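Local coordinates for protein metallopeptidase containing co-catalytic metalloactive site (Shewanella denitrificans OS217, PDB 3B2Y) that probably acts as a zinc-dependent metallocarboxypeptidase of the M14 family, hydrolysing its substrates at a metal-centred active site, at residues L167-Y181 against A242-R256. Sequence-based numbering, arbitrary orientation.
Sequences LTCHEDVLMNETYVY and AACSETPGQEDFDRR. With NI (nickel (II) ion), chain C.
R256, at the start of helix 253-271, takes hold of E171 side-on: NE gives to OE1 at 2.7 Å and NH2 to OE2 at 3.0 Å, the carboxylate and guanidinium planes 32° apart. T247 OG1 donates to the same OE1 on its anti side, A81 N serves OE2, and R256 NH1 turns back to E251 O, so this buried ion pair is well satisfied. A glutamine in place of E171 would probably leave R256 without its countercharge and T247 with a poorer acceptor. Strand 242-248 runs between the two strands of 167-181, parallel to 167-172 and antiparallel to 179-181, within the mixed sheet of this M14 fold. Q250 NE2 donates to V173 O at 2.9 Å. The buried E246 O accepts from T178 OG1 (2.9 Å), which comes from above the carbonyl plane, from Y179 N and from a water.

H170 ND1 binds nickel at 2.2 Å, with H76 and E79 completing the protein ligands. E246, the predicted proton donor/acceptor, lays CB over the Y179 ring, 3.8 Å from its centroid; its chain then folds about the CB-CG bond (chi2 -80°), bringing the carboxylate near the metal-bound water. Y179 OH donates to D172 OD2 at 2.7 Å. H170 N donates to S245 O and T247 N to H170 O, placing H170 beside E246 on adjacent strands, side chains on the same face, an arrangement consistent with metal-assisted hydrolysis.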
ATOM      1  N   LEU A 167      -0.865  -5.048  -4.335  1.00 26.79           N
ATOM      2  CA  LEU A 167      -1.707  -3.903  -4.020  1.00 27.66           C
ATOM      3  C   LEU A 167      -0.883  -2.968  -3.151  1.00 28.13           C
ATOM      4  O   LEU A 167      -0.263  -3.377  -2.204  1.00 31.64           O
ATOM      5  CB  LEU A 167      -2.935  -4.325  -3.240  1.00 27.04           C
ATOM      6  CG  LEU A 167      -3.883  -3.273  -2.655  1.00 29.36           C
ATOM      7  CD1 LEU A 167      -4.570  -2.462  -3.738  1.00 30.51           C
ATOM      8  CD2 LEU A 167      -4.936  -3.903  -1.715  1.00 31.40           C
ATOM      9  N   THR A 168      -0.828  -1.720  -3.586  0.50 29.48           N
ATOM     10  CA  THR A 168      -0.315  -0.613  -2.803  0.50 29.37           C
ATOM     11  C   THR A 168      -1.487   0.267  -2.372  0.50 29.59           C
ATOM     12  O   THR A 168      -2.474   0.561  -3.162  0.50 26.92           O
ATOM     13  CB  THR A 168       0.709   0.257  -3.590  0.50 33.63           C
ATOM     14  OG1 THR A 168       0.091   0.784  -4.759  0.50 40.16           O
ATOM     15  CG2 THR A 168       1.873  -0.537  -4.047  0.50 26.45           C
ATOM     16  N   CYS A 169      -1.397   0.691  -1.119  1.00 31.70           N
ATOM     17  CA  CYS A 169      -2.457   1.473  -0.518  1.00 31.83           C
ATOM     18  C   CYS A 169      -1.957   2.868  -0.283  1.00 35.50           C
ATOM     19  O   CYS A 169      -1.216   3.119   0.685  1.00 33.45           O
ATOM     20  CB  CYS A 169      -2.857   0.830   0.803  1.00 36.27           C
ATOM     21  SG  CYS A 169      -3.777  -0.725   0.390  1.00 47.17           S
ATOM     22  N   HIS A 170      -2.354   3.739  -1.186  1.00 28.05           N
ATOM     23  CA  HIS A 170      -2.115   5.157  -1.120  1.00 28.05           C
ATOM     24  C   HIS A 170      -3.326   6.041  -0.759  1.00 32.96           C
ATOM     25  O   HIS A 170      -4.487   5.611  -0.631  1.00 29.57           O
ATOM     26  CB  HIS A 170      -1.557   5.628  -2.484  1.00 31.79           C
ATOM     27  CG  HIS A 170      -0.148   5.156  -2.763  1.00 31.50           C
ATOM     28  ND1 HIS A 170       0.930   6.015  -2.900  1.00 39.12           N
ATOM     29  CD2 HIS A 170       0.335   3.913  -2.978  1.00 40.78           C
ATOM     30  CE1 HIS A 170       2.024   5.305  -3.131  1.00 48.62           C
ATOM     31  NE2 HIS A 170       1.688   4.030  -3.203  1.00 42.07           N
ATOM     32  N   GLU A 171      -3.047   7.321  -0.632  1.00 30.43           N
ATOM     33  CA  GLU A 171      -4.105   8.281  -0.475  1.00 33.97           C
ATOM     34  C   GLU A 171      -3.811   9.487  -1.331  1.00 32.36           C
ATOM     35  O   GLU A 171      -2.659   9.824  -1.599  1.00 35.97           O
ATOM     36  CB  GLU A 171      -4.252   8.748   0.967  1.00 31.43           C
ATOM     37  CG  GLU A 171      -4.343   7.683   2.080  1.00 38.70           C
ATOM     38  CD  GLU A 171      -5.078   8.244   3.312  1.00 40.16           C
ATOM     39  OE1 GLU A 171      -6.336   8.275   3.262  1.00 42.44           O
ATOM     40  OE2 GLU A 171      -4.402   8.617   4.334  1.00 38.75           O
ATOM     41  N   ASP A 172      -4.853  10.171  -1.696  1.00 30.91           N
ATOM     42  CA  ASP A 172      -4.719  11.436  -2.391  1.00 30.33           C
ATOM     43  C   ASP A 172      -5.207  12.508  -1.413  1.00 29.66           C
ATOM     44  O   ASP A 172      -6.427  12.722  -1.221  1.00 30.25           O
ATOM     45  CB  ASP A 172      -5.488  11.399  -3.689  1.00 36.08           C
ATOM     46  CG  ASP A 172      -5.190  12.611  -4.585  1.00 38.00           C
ATOM     47  OD1 ASP A 172      -4.939  13.697  -4.022  1.00 37.42           O
ATOM     48  OD2 ASP A 172      -5.225  12.457  -5.833  1.00 36.79           O
ATOM     49  N   VAL A 173      -4.249  13.226  -0.836  1.00 30.75           N
ATOM     50  CA  VAL A 173      -4.499  13.954   0.431  1.00 31.64           C
ATOM     51  C   VAL A 173      -5.511  15.073   0.317  1.00 32.12           C
ATOM     52  O   VAL A 173      -6.212  15.387   1.276  1.00 36.04           O
ATOM     53  CB  VAL A 173      -3.160  14.479   1.074  1.00 33.98           C
ATOM     54  CG1 VAL A 173      -2.539  15.584   0.220  1.00 32.80           C
ATOM     55  CG2 VAL A 173      -3.398  14.981   2.481  1.00 33.88           C
ATOM     56  N   LEU A 174      -5.582  15.679  -0.850  1.00 30.15           N
ATOM     57  CA  LEU A 174      -6.466  16.800  -1.058  1.00 30.53           C
ATOM     58  C   LEU A 174      -7.822  16.398  -1.651  1.00 33.91           C
ATOM     59  O   LEU A 174      -8.755  17.220  -1.757  1.00 30.11           O
ATOM     60  CB  LEU A 174      -5.724  17.828  -1.938  1.00 29.24           C
ATOM     61  CG  LEU A 174      -4.421  18.419  -1.431  1.00 33.72           C
ATOM     62  CD1 LEU A 174      -3.980  19.588  -2.314  1.00 37.43           C
ATOM     63  CD2 LEU A 174      -4.480  18.858   0.042  1.00 39.17           C
HETATM   64  N   MSE A 175      -7.980  15.124  -1.982  1.00 31.73           N
HETATM   65  CA  MSE A 175      -9.204  14.637  -2.652  1.00 32.47           C
HETATM   66  C   MSE A 175     -10.325  14.385  -1.652  1.00 31.29           C
HETATM   67  O   MSE A 175     -10.050  14.096  -0.481  1.00 31.17           O
HETATM   68  CB  MSE A 175      -8.929  13.321  -3.411  1.00 35.99           C
HETATM   69  CG  MSE A 175      -8.194  13.510  -4.702  1.00 40.97           C
HETATM   70 SE   MSE A 175      -9.340  14.390  -5.981  0.75 54.51          SE
HETATM   71  CE  MSE A 175     -10.305  12.805  -6.604  1.00 45.90           C
ATOM     72  N   ASN A 176     -11.573  14.530  -2.106  1.00 29.84           N
ATOM     73  CA  ASN A 176     -12.758  13.995  -1.383  1.00 31.20           C
ATOM     74  C   ASN A 176     -13.361  12.712  -1.978  1.00 30.31           C
ATOM     75  O   ASN A 176     -14.183  12.069  -1.329  1.00 33.75           O
ATOM     76  CB  ASN A 176     -13.871  15.044  -1.297  1.00 31.08           C
ATOM     77  CG  ASN A 176     -13.555  16.135  -0.305  1.00 30.34           C
ATOM     78  OD1 ASN A 176     -13.844  15.999   0.893  1.00 35.58           O
ATOM     79  ND2 ASN A 176     -12.915  17.191  -0.781  1.00 34.23           N
ATOM     80  N   GLU A 177     -12.932  12.355  -3.189  1.00 28.21           N
ATOM     81  CA  GLU A 177     -13.426  11.220  -3.941  1.00 29.62           C
ATOM     82  C   GLU A 177     -12.322  10.182  -4.076  1.00 28.99           C
ATOM     83  O   GLU A 177     -11.138  10.515  -3.929  1.00 31.60           O
ATOM     84  CB  GLU A 177     -13.858  11.685  -5.335  1.00 29.31           C
ATOM     85  CG  GLU A 177     -15.148  12.504  -5.372  1.00 31.67           C
ATOM     86  CD  GLU A 177     -15.257  13.320  -6.643  1.00 39.12           C
ATOM     87  OE1 GLU A 177     -14.195  13.736  -7.191  1.00 49.43           O
ATOM     88  OE2 GLU A 177     -16.403  13.579  -7.074  1.00 50.07           O
ATOM     89  N   THR A 178     -12.713   8.927  -4.326  1.00 28.38           N
ATOM     90  CA  THR A 178     -11.769   7.837  -4.441  1.00 28.19           C
ATOM     91  C   THR A 178     -11.526   7.297  -5.872  1.00 28.55           C
ATOM     92  O   THR A 178     -12.334   7.461  -6.813  1.00 29.55           O
ATOM     93  CB  THR A 178     -12.207   6.684  -3.515  1.00 32.91           C
ATOM     94  OG1 THR A 178     -11.142   5.755  -3.336  1.00 33.07           O
ATOM     95  CG2 THR A 178     -13.447   5.953  -4.125  1.00 28.08           C
ATOM     96  N   TYR A 179     -10.384   6.607  -6.022  1.00 25.38           N
ATOM     97  CA  TYR A 179     -10.101   5.996  -7.309  1.00 28.72           C
ATOM     98  C   TYR A 179      -9.016   4.964  -7.114  1.00 26.37           C
ATOM     99  O   TYR A 179      -8.508   4.825  -6.018  1.00 32.13           O
ATOM    100  CB  TYR A 179      -9.744   7.043  -8.397  1.00 26.86           C
ATOM    101  CG  TYR A 179      -8.543   7.879  -8.090  1.00 33.94           C
ATOM    102  CD1 TYR A 179      -8.630   8.982  -7.245  1.00 39.06           C
ATOM    103  CD2 TYR A 179      -7.304   7.581  -8.656  1.00 29.83           C
ATOM    104  CE1 TYR A 179      -7.515   9.765  -6.959  1.00 33.57           C
ATOM    105  CE2 TYR A 179      -6.190   8.380  -8.405  1.00 39.58           C
ATOM    106  CZ  TYR A 179      -6.296   9.465  -7.544  1.00 33.09           C
ATOM    107  OH  TYR A 179      -5.175  10.225  -7.274  1.00 40.74           O
ATOM    108  N   VAL A 180      -8.757   4.215  -8.177  1.00 29.77           N
ATOM    109  CA  VAL A 180      -7.798   3.155  -8.161  1.00 26.00           C
ATOM    110  C   VAL A 180      -6.982   3.159  -9.465  1.00 29.84           C
ATOM    111  O   VAL A 180      -7.533   3.289 -10.561  1.00 28.35           O
ATOM    112  CB  VAL A 180      -8.474   1.787  -7.987  1.00 30.12           C
ATOM    113  CG1 VAL A 180      -9.426   1.436  -9.191  1.00 25.79           C
ATOM    114  CG2 VAL A 180      -7.401   0.753  -7.881  1.00 39.44           C
ATOM    115  N   TYR A 181      -5.669   3.032  -9.350  1.00 25.87           N
ATOM    116  CA  TYR A 181      -4.846   2.706 -10.513  1.00 29.11           C
ATOM    117  C   TYR A 181      -4.829   1.199 -10.685  1.00 32.25           C
ATOM    118  O   TYR A 181      -4.671   0.489  -9.717  1.00 27.85           O
ATOM    119  CB  TYR A 181      -3.400   3.105 -10.261  1.00 28.77           C
ATOM    120  CG  TYR A 181      -3.119   4.564 -10.155  1.00 33.27           C
ATOM    121  CD1 TYR A 181      -3.214   5.236  -8.939  1.00 36.03           C
ATOM    122  CD2 TYR A 181      -2.696   5.266 -11.256  1.00 34.21           C
ATOM    123  CE1 TYR A 181      -2.916   6.559  -8.847  1.00 40.77           C
ATOM    124  CE2 TYR A 181      -2.373   6.585 -11.177  1.00 40.15           C
ATOM    125  CZ  TYR A 181      -2.485   7.241  -9.988  1.00 34.69           C
ATOM    126  OH  TYR A 181      -2.176   8.596  -9.956  1.00 45.96           O
ATOM    127  N   ALA A 242      -1.861  -5.763 -10.652  1.00 26.95           N
ATOM    128  CA  ALA A 242      -1.475  -4.768  -9.683  1.00 29.49           C
ATOM    129  C   ALA A 242      -2.509  -3.701  -9.542  1.00 28.16           C
ATOM    130  O   ALA A 242      -3.181  -3.322 -10.496  1.00 27.68           O
ATOM    131  CB  ALA A 242      -0.046  -4.137  -9.991  1.00 27.17           C
ATOM    132  N   ALA A 243      -2.565  -3.135  -8.352  1.00 28.83           N
ATOM    133  CA  ALA A 243      -3.415  -1.960  -8.156  1.00 30.26           C
ATOM    134  C   ALA A 243      -2.809  -1.014  -7.137  1.00 34.20           C
ATOM    135  O   ALA A 243      -2.058  -1.398  -6.290  1.00 28.41           O
ATOM    136  CB  ALA A 243      -4.842  -2.367  -7.721  1.00 26.68           C
ATOM    137  N   CYS A 244      -3.156   0.252  -7.266  1.00 35.02           N
ATOM    138  CA  CYS A 244      -2.811   1.237  -6.251  1.00 33.34           C
ATOM    139  C   CYS A 244      -4.100   1.939  -5.882  1.00 33.89           C
ATOM    140  O   CYS A 244      -4.690   2.629  -6.737  1.00 33.00           O
ATOM    141  CB  CYS A 244      -1.800   2.193  -6.848  1.00 36.24           C
ATOM    142  SG  CYS A 244      -1.391   3.598  -5.808  1.00 44.49           S
ATOM    143  N   SER A 245      -4.599   1.702  -4.671  1.00 30.84           N
ATOM    144  CA  SER A 245      -5.809   2.407  -4.255  1.00 32.92           C
ATOM    145  C   SER A 245      -5.438   3.802  -3.785  1.00 29.38           C
ATOM    146  O   SER A 245      -4.335   4.047  -3.241  1.00 34.44           O
ATOM    147  CB  SER A 245      -6.547   1.642  -3.178  1.00 35.42           C
ATOM    148  OG  SER A 245      -5.682   1.259  -2.145  1.00 35.83           O
ATOM    149  N   GLU A 246      -6.369   4.722  -3.967  1.00 32.98           N
ATOM    150  CA  GLU A 246      -6.206   6.092  -3.523  1.00 31.63           C
ATOM    151  C   GLU A 246      -7.452   6.502  -2.733  1.00 32.28           C
ATOM    152  O   GLU A 246      -8.492   6.855  -3.357  1.00 33.06           O
ATOM    153  CB  GLU A 246      -6.074   7.012  -4.731  1.00 34.72           C
ATOM    154  CG  GLU A 246      -4.789   6.822  -5.547  1.00 34.80           C
ATOM    155  CD  GLU A 246      -3.577   7.499  -4.928  1.00 41.56           C
ATOM    156  OE1 GLU A 246      -3.711   8.145  -3.863  1.00 49.34           O
ATOM    157  OE2 GLU A 246      -2.477   7.370  -5.518  1.00 48.19           O
ATOM    158  N   THR A 247      -7.364   6.451  -1.400  1.00 31.15           N
ATOM    159  CA  THR A 247      -8.428   7.019  -0.545  1.00 31.42           C
ATOM    160  C   THR A 247      -8.275   8.565  -0.416  1.00 31.09           C
ATOM    161  O   THR A 247      -7.154   9.112  -0.495  1.00 28.71           O
ATOM    162  CB  THR A 247      -8.511   6.277   0.813  1.00 33.22           C
ATOM    163  OG1 THR A 247      -7.212   6.202   1.414  1.00 34.18           O
ATOM    164  CG2 THR A 247      -9.056   4.818   0.627  1.00 36.46           C
ATOM    165  N   PRO A 248      -9.396   9.293  -0.264  1.00 30.27           N
ATOM    166  CA  PRO A 248      -9.393  10.754  -0.184  1.00 33.44           C
ATOM    167  C   PRO A 248      -8.968  11.271   1.187  1.00 32.78           C
ATOM    168  O   PRO A 248      -9.622  10.952   2.193  1.00 36.95           O
ATOM    169  CB  PRO A 248     -10.854  11.121  -0.435  1.00 28.91           C
ATOM    170  CG  PRO A 248     -11.638   9.873  -0.112  1.00 31.61           C
ATOM    171  CD  PRO A 248     -10.751   8.719  -0.228  1.00 33.45           C
ATOM    172  N   GLY A 249      -7.925  12.091   1.226  1.00 31.88           N
ATOM    173  CA  GLY A 249      -7.384  12.558   2.510  1.00 33.22           C
ATOM    174  C   GLY A 249      -8.208  13.609   3.240  1.00 36.13           C
ATOM    175  O   GLY A 249      -7.969  13.906   4.443  1.00 36.79           O
ATOM    176  N   GLN A 250      -9.149  14.211   2.514  1.00 34.24           N
ATOM    177  CA  GLN A 250     -10.017  15.231   3.085  1.00 35.99           C
ATOM    178  C   GLN A 250     -11.240  14.642   3.751  1.00 34.97           C
ATOM    179  O   GLN A 250     -12.095  15.377   4.190  1.00 33.11           O
ATOM    180  CB  GLN A 250     -10.427  16.246   2.003  1.00 33.93           C
ATOM    181  CG  GLN A 250      -9.240  17.087   1.568  1.00 37.69           C
ATOM    182  CD  GLN A 250      -8.575  17.742   2.753  1.00 43.46           C
ATOM    183  OE1 GLN A 250      -9.215  18.518   3.480  1.00 40.82           O
ATOM    184  NE2 GLN A 250      -7.300  17.404   2.991  1.00 50.51           N
ATOM    185  N   GLU A 251     -11.316  13.318   3.803  1.00 31.32           N
ATOM    186  CA  GLU A 251     -12.395  12.613   4.444  1.00 32.68           C
ATOM    187  C   GLU A 251     -11.955  12.083   5.821  1.00 33.22           C
ATOM    188  O   GLU A 251     -10.821  12.298   6.235  1.00 35.34           O
ATOM    189  CB  GLU A 251     -12.908  11.498   3.510  1.00 33.60           C
ATOM    190  CG  GLU A 251     -14.018  11.991   2.565  1.00 40.39           C
ATOM    191  CD  GLU A 251     -15.366  12.227   3.286  1.00 49.36           C
ATOM    192  OE1 GLU A 251     -15.444  13.102   4.176  1.00 45.15           O
ATOM    193  OE2 GLU A 251     -16.359  11.528   2.969  1.00 59.88           O
ATOM    194  N   ASP A 252     -12.902  11.491   6.554  1.00 33.97           N
ATOM    195  CA  ASP A 252     -12.687  11.031   7.924  1.00 35.44           C
ATOM    196  C   ASP A 252     -11.605   9.914   7.992  1.00 33.22           C
ATOM    197  O   ASP A 252     -11.677   8.935   7.268  1.00 30.79           O
ATOM    198  CB  ASP A 252     -14.023  10.550   8.534  1.00 35.80           C
ATOM    199  CG  ASP A 252     -13.852   9.928   9.913  1.00 43.31           C
ATOM    200  OD1 ASP A 252     -13.828  10.676  10.912  1.00 51.99           O
ATOM    201  OD2 ASP A 252     -13.729   8.680  10.005  1.00 51.46           O
ATOM    202  N   PHE A 253     -10.640  10.097   8.885  1.00 31.88           N
ATOM    203  CA  PHE A 253      -9.489   9.233   8.950  1.00 32.27           C
ATOM    204  C   PHE A 253      -9.891   7.805   9.203  1.00 28.74           C
ATOM    205  O   PHE A 253      -9.442   6.914   8.525  1.00 30.24           O
ATOM    206  CB  PHE A 253      -8.506   9.704  10.042  1.00 31.28           C
ATOM    207  CG  PHE A 253      -7.223   8.931  10.058  1.00 30.48           C
ATOM    208  CD1 PHE A 253      -6.281   9.108   9.059  1.00 30.72           C
ATOM    209  CD2 PHE A 253      -6.998   7.953  11.016  1.00 35.75           C
ATOM    210  CE1 PHE A 253      -5.113   8.383   9.052  1.00 33.29           C
ATOM    211  CE2 PHE A 253      -5.819   7.212  11.011  1.00 32.26           C
ATOM    212  CZ  PHE A 253      -4.890   7.411  10.033  1.00 32.10           C
ATOM    213  N   ASP A 254     -10.747   7.591  10.186  1.00 32.80           N
ATOM    214  CA  ASP A 254     -11.122   6.217  10.527  1.00 35.21           C
ATOM    215  C   ASP A 254     -11.922   5.526   9.408  1.00 30.85           C
ATOM    216  O   ASP A 254     -11.772   4.326   9.180  1.00 30.77           O
ATOM    217  CB  ASP A 254     -11.798   6.172  11.899  1.00 34.66           C
ATOM    218  CG  ASP A 254     -10.773   6.289  13.070  1.00 46.34           C
ATOM    219  OD1 ASP A 254      -9.565   5.950  12.878  1.00 49.17           O
ATOM    220  OD2 ASP A 254     -11.178   6.730  14.179  1.00 52.93           O
ATOM    221  N   ARG A 255     -12.704   6.290   8.666  1.00 28.99           N
ATOM    222  CA  ARG A 255     -13.321   5.756   7.462  1.00 30.04           C
ATOM    223  C   ARG A 255     -12.280   5.397   6.388  1.00 27.99           C
ATOM    224  O   ARG A 255     -12.481   4.475   5.587  1.00 25.86           O
ATOM    225  CB  ARG A 255     -14.298   6.781   6.884  1.00 31.45           C
ATOM    226  CG  ARG A 255     -15.353   6.207   5.990  1.00 37.57           C
ATOM    227  CD  ARG A 255     -16.571   7.129   5.877  1.00 39.65           C
ATOM    228  NE  ARG A 255     -17.551   6.553   4.960  1.00 43.95           N
ATOM    229  CZ  ARG A 255     -18.382   5.562   5.271  1.00 48.59           C
ATOM    230  NH1 ARG A 255     -18.380   5.017   6.483  1.00 54.83           N
ATOM    231  NH2 ARG A 255     -19.222   5.102   4.355  1.00 49.41           N
ATOM    232  N   ARG A 256     -11.190   6.151   6.322  1.00 29.63           N
ATOM    233  CA  ARG A 256     -10.146   5.841   5.340  1.00 28.49           C
ATOM    234  C   ARG A 256      -9.424   4.584   5.724  1.00 24.29           C
ATOM    235  O   ARG A 256      -9.141   3.787   4.858  1.00 28.59           O
ATOM    236  CB  ARG A 256      -9.130   6.987   5.204  1.00 30.90           C
ATOM    237  CG  ARG A 256      -9.654   8.156   4.311  1.00 29.97           C
ATOM    238  CD  ARG A 256      -9.290   9.506   4.895  1.00 33.23           C
ATOM    239  NE  ARG A 256      -7.857   9.625   5.080  1.00 28.91           N
ATOM    240  CZ  ARG A 256      -7.275  10.568   5.818  1.00 33.61           C
ATOM    241  NH1 ARG A 256      -8.003  11.503   6.392  1.00 33.59           N
ATOM    242  NH2 ARG A 256      -5.980  10.555   6.032  1.00 32.29           N
TER
HETATM  243 NI    NI C 275       0.889   8.224  -2.555  0.70 29.97          NI
HETATM  244  O   HOH W   1      -5.772   3.257  -0.576  1.00 38.31           O
HETATM  245  O   HOH W   2      -1.017   8.995  -3.588  1.00 34.23           O
HETATM  246  O   HOH W   3      -8.500   9.894  -3.540  1.00 30.50           O
HETATM  247  O   HOH W   4      -2.652   9.577  -7.465  1.00 41.37           O
HETATM  248  O   HOH W   5       1.047   8.851  -4.249  1.00 40.30           O